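Local atomic coordinates of geranyltranstransferase (Marinomonas sp. MED121, PDB entry 4F62), a protein that probably joins isopentenyl diphosphate to allylic diphosphates to build short-chain isoprenoid diphosphates, as farnesyl-diphosphate synthases do. Residues 33-41 / 110-121. Numbering follows the deposited sequence.
Sequences LHNAMRYSL and TAILAGDALQTF
Met37 reaches from helix 31-41 into helix 108-126 as a knob set in the hole formed by Ala114, Ala117, Leu118 and Phe121. Its chain runs extended as far as the sulfur, and Met37 SD lies 3.8 Å from Ala117 CB; the bend there (chi3 85°) then turns CE toward Leu118 and Phe121. Met37 CE lies 3.9 Å from Leu118 CD2 and 4.0 Å from Phe121 CB, approaching the phenyl ring obliquely. Leu118 runs past both Met37 and Leu41 in the opposite sense, and Leu118 CD2 lies 3.8 Å from Leu41 CG. With an alanine here the hole would probably be left unfilled, and Leu118 and the Phe121 ring would lose the methyl that packs against them.

One turn before the knob, Leu33 has CG anti to its own backbone N (chi1 -177°); its two methyls part, Leu33 CD2 resting 4.0 Å from Ala117 CB and CD1 lying over the backbone at Leu113 and Ala114. Small residues let the helices meet: Ala36 CB sits 3.9 Å from Ala114 CB and 3.6 Å from Thr110 CG2, the threonine showing its methyl to the alanine while OG1 is hydrogen-bonded outside this pair. The axes cross at -77°, 9.0 Å apart, within the all-helical fold of polyprenyl synthases. Gln119 and Thr120 hydrogen-bond to the second subunit, so helix 108-126 joins this contact to the dimer interface; Leu33 also packs on Thr155 of that subunit. No hydrogen bond links the two segments; their cohesion therefore rests on the fit of buried, mostly apolar side chains.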
loop_
_atom_site.group_PDB
_atom_site.type_symbol
_atom_site.label_atom_id
_atom_site.label_comp_id
_atom_site.label_asym_id
_atom_site.label_seq_id
_atom_site.Cartn_x
_atom_site.Cartn_y
_atom_site.Cartn_z
ATOM N N LEU A 33 -6.391 -10.553 -12.487
ATOM C CA LEU A 33 -5.545 -10.030 -11.425
ATOM C C LEU A 33 -5.501 -10.979 -10.234
ATOM O O LEU A 33 -4.437 -11.251 -9.679
ATOM C CB LEU A 33 -6.052 -8.658 -10.974
ATOM C CG LEU A 33 -5.208 -7.952 -9.915
ATOM C CD1 LEU A 33 -3.808 -7.684 -10.457
ATOM C CD2 LEU A 33 -5.876 -6.642 -9.479
ATOM N N HIS A 34 -6.667 -11.472 -9.841
ATOM C CA HIS A 34 -6.774 -12.343 -8.679
ATOM C C HIS A 34 -6.057 -13.663 -8.918
ATOM O O HIS A 34 -5.488 -14.240 -7.992
ATOM C CB HIS A 34 -8.243 -12.607 -8.336
ATOM C CG HIS A 34 -8.910 -11.453 -7.633
ATOM N ND1 HIS A 34 -10.283 -11.358 -7.537
ATOM C CD2 HIS A 34 -8.406 -10.387 -6.994
ATOM C CE1 HIS A 34 -10.593 -10.256 -6.863
ATOM N NE2 HIS A 34 -9.465 -9.649 -6.522
ATOM N N ASN A 35 -6.110 -14.157 -10.151
ATOM C CA ASN A 35 -5.389 -15.381 -10.489
ATOM C C ASN A 35 -3.903 -15.241 -10.185
ATOM O O ASN A 35 -3.322 -16.086 -9.508
ATOM C CB ASN A 35 -5.624 -15.757 -11.947
ATOM C CG ASN A 35 -7.010 -16.327 -12.175
ATOM O OD1 ASN A 35 -7.662 -16.786 -11.227
ATOM N ND2 ASN A 35 -7.470 -16.307 -13.428
ATOM N N ALA A 36 -3.304 -14.146 -10.646
ATOM C CA ALA A 36 -1.894 -13.884 -10.396
ATOM C C ALA A 36 -1.616 -13.670 -8.909
ATOM O O ALA A 36 -0.616 -14.163 -8.383
ATOM C CB ALA A 36 -1.429 -12.684 -11.200
ATOM N N MET A 37 -2.498 -12.931 -8.237
ATOM C CA MET A 37 -2.361 -12.683 -6.805
ATOM C C MET A 37 -2.363 -13.983 -6.030
ATOM O O MET A 37 -1.520 -14.198 -5.159
ATOM C CB MET A 37 -3.490 -11.784 -6.291
ATOM C CG MET A 37 -3.321 -10.305 -6.620
ATOM S SD MET A 37 -4.781 -9.335 -6.162
ATOM C CE MET A 37 -4.463 -8.991 -4.429
ATOM N N ARG A 38 -3.318 -14.849 -6.350
ATOM C CA ARG A 38 -3.462 -16.130 -5.667
ATOM C C ARG A 38 -2.289 -17.064 -5.942
ATOM O O ARG A 38 -1.855 -17.797 -5.053
ATOM C CB ARG A 38 -4.776 -16.816 -6.064
ATOM C CG ARG A 38 -6.020 -16.158 -5.471
ATOM C CD ARG A 38 -7.274 -16.983 -5.719
ATOM N NE ARG A 38 -8.453 -16.367 -5.111
ATOM C CZ ARG A 38 -9.435 -15.779 -5.793
ATOM N NH1 ARG A 38 -10.463 -15.242 -5.146
ATOM N NH2 ARG A 38 -9.398 -15.736 -7.119
ATOM N N TYR A 39 -1.793 -17.044 -7.176
ATOM C CA TYR A 39 -0.669 -17.896 -7.567
ATOM C C TYR A 39 0.535 -17.594 -6.676
ATOM O O TYR A 39 1.260 -18.493 -6.276
ATOM C CB TYR A 39 -0.308 -17.708 -9.048
ATOM C CG TYR A 39 0.912 -18.499 -9.466
ATOM C CD1 TYR A 39 0.907 -19.889 -9.420
ATOM C CD2 TYR A 39 2.069 -17.861 -9.901
ATOM C CE1 TYR A 39 2.018 -20.627 -9.793
ATOM C CE2 TYR A 39 3.192 -18.593 -10.279
ATOM C CZ TYR A 39 3.156 -19.977 -10.223
ATOM O OH TYR A 39 4.255 -20.722 -10.592
ATOM N N SER A 40 0.704 -16.324 -6.331
ATOM C CA SER A 40 1.819 -15.899 -5.488
ATOM C C SER A 40 1.595 -16.105 -3.986
ATOM O O SER A 40 2.517 -16.495 -3.262
ATOM C CB SER A 40 2.171 -14.441 -5.776
ATOM O OG SER A 40 2.754 -14.321 -7.065
ATOM N N LEU A 41 0.381 -15.836 -3.517
ATOM C CA LEU A 41 0.062 -16.025 -2.104
ATOM C C LEU A 41 0.096 -17.481 -1.680
ATOM O O LEU A 41 0.441 -17.769 -0.538
ATOM C CB LEU A 41 -1.322 -15.458 -1.769
ATOM C CG LEU A 41 -1.433 -14.018 -1.296
ATOM C CD1 LEU A 41 -2.906 -13.639 -1.154
ATOM C CD2 LEU A 41 -0.694 -13.842 0.030
ATOM N N THR A 110 2.113 -8.381 -15.620
ATOM C CA THR A 110 1.183 -8.974 -14.668
ATOM C C THR A 110 1.784 -9.080 -13.272
ATOM O O THR A 110 1.117 -8.797 -12.274
ATOM C CB THR A 110 0.746 -10.366 -15.139
ATOM O OG1 THR A 110 0.067 -10.242 -16.394
ATOM C CG2 THR A 110 -0.180 -11.005 -14.121
ATOM N N ALA A 111 3.047 -9.491 -13.200
ATOM C CA ALA A 111 3.727 -9.600 -11.915
ATOM C C ALA A 111 3.824 -8.244 -11.219
ATOM O O ALA A 111 3.639 -8.142 -10.002
ATOM C CB ALA A 111 5.115 -10.219 -12.094
ATOM N N ILE A 112 4.119 -7.200 -11.985
ATOM C CA ILE A 112 4.201 -5.862 -11.411
ATOM C C ILE A 112 2.865 -5.448 -10.781
ATOM O O ILE A 112 2.829 -4.940 -9.656
ATOM C CB ILE A 112 4.598 -4.814 -12.473
ATOM C CG1 ILE A 112 6.049 -5.022 -12.910
ATOM C CG2 ILE A 112 4.410 -3.389 -11.931
ATOM C CD1 ILE A 112 6.431 -4.224 -14.156
ATOM N N LEU A 113 1.771 -5.669 -11.507
ATOM C CA LEU A 113 0.446 -5.266 -11.020
ATOM C C LEU A 113 -0.006 -6.138 -9.845
ATOM O O LEU A 113 -0.623 -5.636 -8.901
ATOM C CB LEU A 113 -0.592 -5.317 -12.150
ATOM C CG LEU A 113 -0.377 -4.365 -13.328
ATOM C CD1 LEU A 113 -1.496 -4.507 -14.375
ATOM C CD2 LEU A 113 -0.256 -2.924 -12.839
ATOM N N ALA A 114 0.311 -7.435 -9.887
ATOM C CA ALA A 114 -0.051 -8.334 -8.789
ATOM C C ALA A 114 0.659 -7.928 -7.506
ATOM O O ALA A 114 0.084 -7.994 -6.421
ATOM C CB ALA A 114 0.268 -9.795 -9.134
ATOM N N GLY A 115 1.918 -7.519 -7.629
ATOM C CA GLY A 115 2.651 -7.030 -6.478
ATOM C C GLY A 115 1.997 -5.777 -5.914
ATOM O O GLY A 115 1.765 -5.670 -4.706
ATOM N N ASP A 116 1.715 -4.817 -6.790
ATOM C CA ASP A 116 1.071 -3.570 -6.376
ATOM C C ASP A 116 -0.253 -3.841 -5.685
ATOM O O ASP A 116 -0.573 -3.230 -4.665
ATOM C CB ASP A 116 0.818 -2.674 -7.592
ATOM C CG ASP A 116 2.100 -2.100 -8.160
ATOM O OD1 ASP A 116 3.113 -2.098 -7.423
ATOM O OD2 ASP A 116 2.089 -1.639 -9.326
ATOM N N ALA A 117 -1.021 -4.763 -6.244
ATOM C CA ALA A 117 -2.337 -5.072 -5.695
ATOM C C ALA A 117 -2.218 -5.809 -4.367
ATOM O O ALA A 117 -3.051 -5.642 -3.486
ATOM C CB ALA A 117 -3.144 -5.897 -6.685
ATOM N N LEU A 118 -1.190 -6.637 -4.223
ATOM C CA LEU A 118 -0.993 -7.321 -2.950
ATOM C C LEU A 118 -0.637 -6.331 -1.855
ATOM O O LEU A 118 -1.018 -6.528 -0.702
ATOM C CB LEU A 118 0.067 -8.421 -3.051
ATOM C CG LEU A 118 -0.447 -9.747 -3.649
ATOM C CD1 LEU A 118 0.714 -10.666 -4.020
ATOM C CD2 LEU A 118 -1.364 -10.463 -2.672
ATOM N N GLN A 119 0.092 -5.267 -2.196
ATOM C CA GLN A 119 0.327 -4.224 -1.195
ATOM C C GLN A 119 -0.988 -3.556 -0.774
ATOM O O GLN A 119 -1.241 -3.369 0.420
ATOM C CB GLN A 119 1.351 -3.151 -1.634
ATOM C CG GLN A 119 1.364 -2.017 -0.611
ATOM C CD GLN A 119 2.486 -0.989 -0.765
ATOM O OE1 GLN A 119 2.635 -0.121 0.097
ATOM N NE2 GLN A 119 3.259 -1.066 -1.858
ATOM N N THR A 120 -1.836 -3.206 -1.739
ATOM C CA THR A 120 -3.095 -2.548 -1.383
ATOM C C THR A 120 -3.972 -3.508 -0.581
ATOM O O THR A 120 -4.734 -3.089 0.287
ATOM C CB THR A 120 -3.891 -2.115 -2.622
ATOM O OG1 THR A 120 -3.013 -1.476 -3.554
ATOM C CG2 THR A 120 -5.036 -1.159 -2.223
ATOM N N PHE A 121 -3.888 -4.798 -0.891
ATOM C CA PHE A 121 -4.706 -5.790 -0.193
ATOM C C PHE A 121 -4.300 -5.857 1.293
ATOM O O PHE A 121 -5.143 -6.077 2.162
ATOM C CB PHE A 121 -4.555 -7.146 -0.884
ATOM C CG PHE A 121 -5.361 -8.252 -0.261
ATOM C CD1 PHE A 121 -6.732 -8.137 -0.126
ATOM C CD2 PHE A 121 -4.741 -9.435 0.148
ATOM C CE1 PHE A 121 -7.489 -9.164 0.433
ATOM C CE2 PHE A 121 -5.493 -10.478 0.710
ATOM C CZ PHE A 121 -6.863 -10.340 0.853
#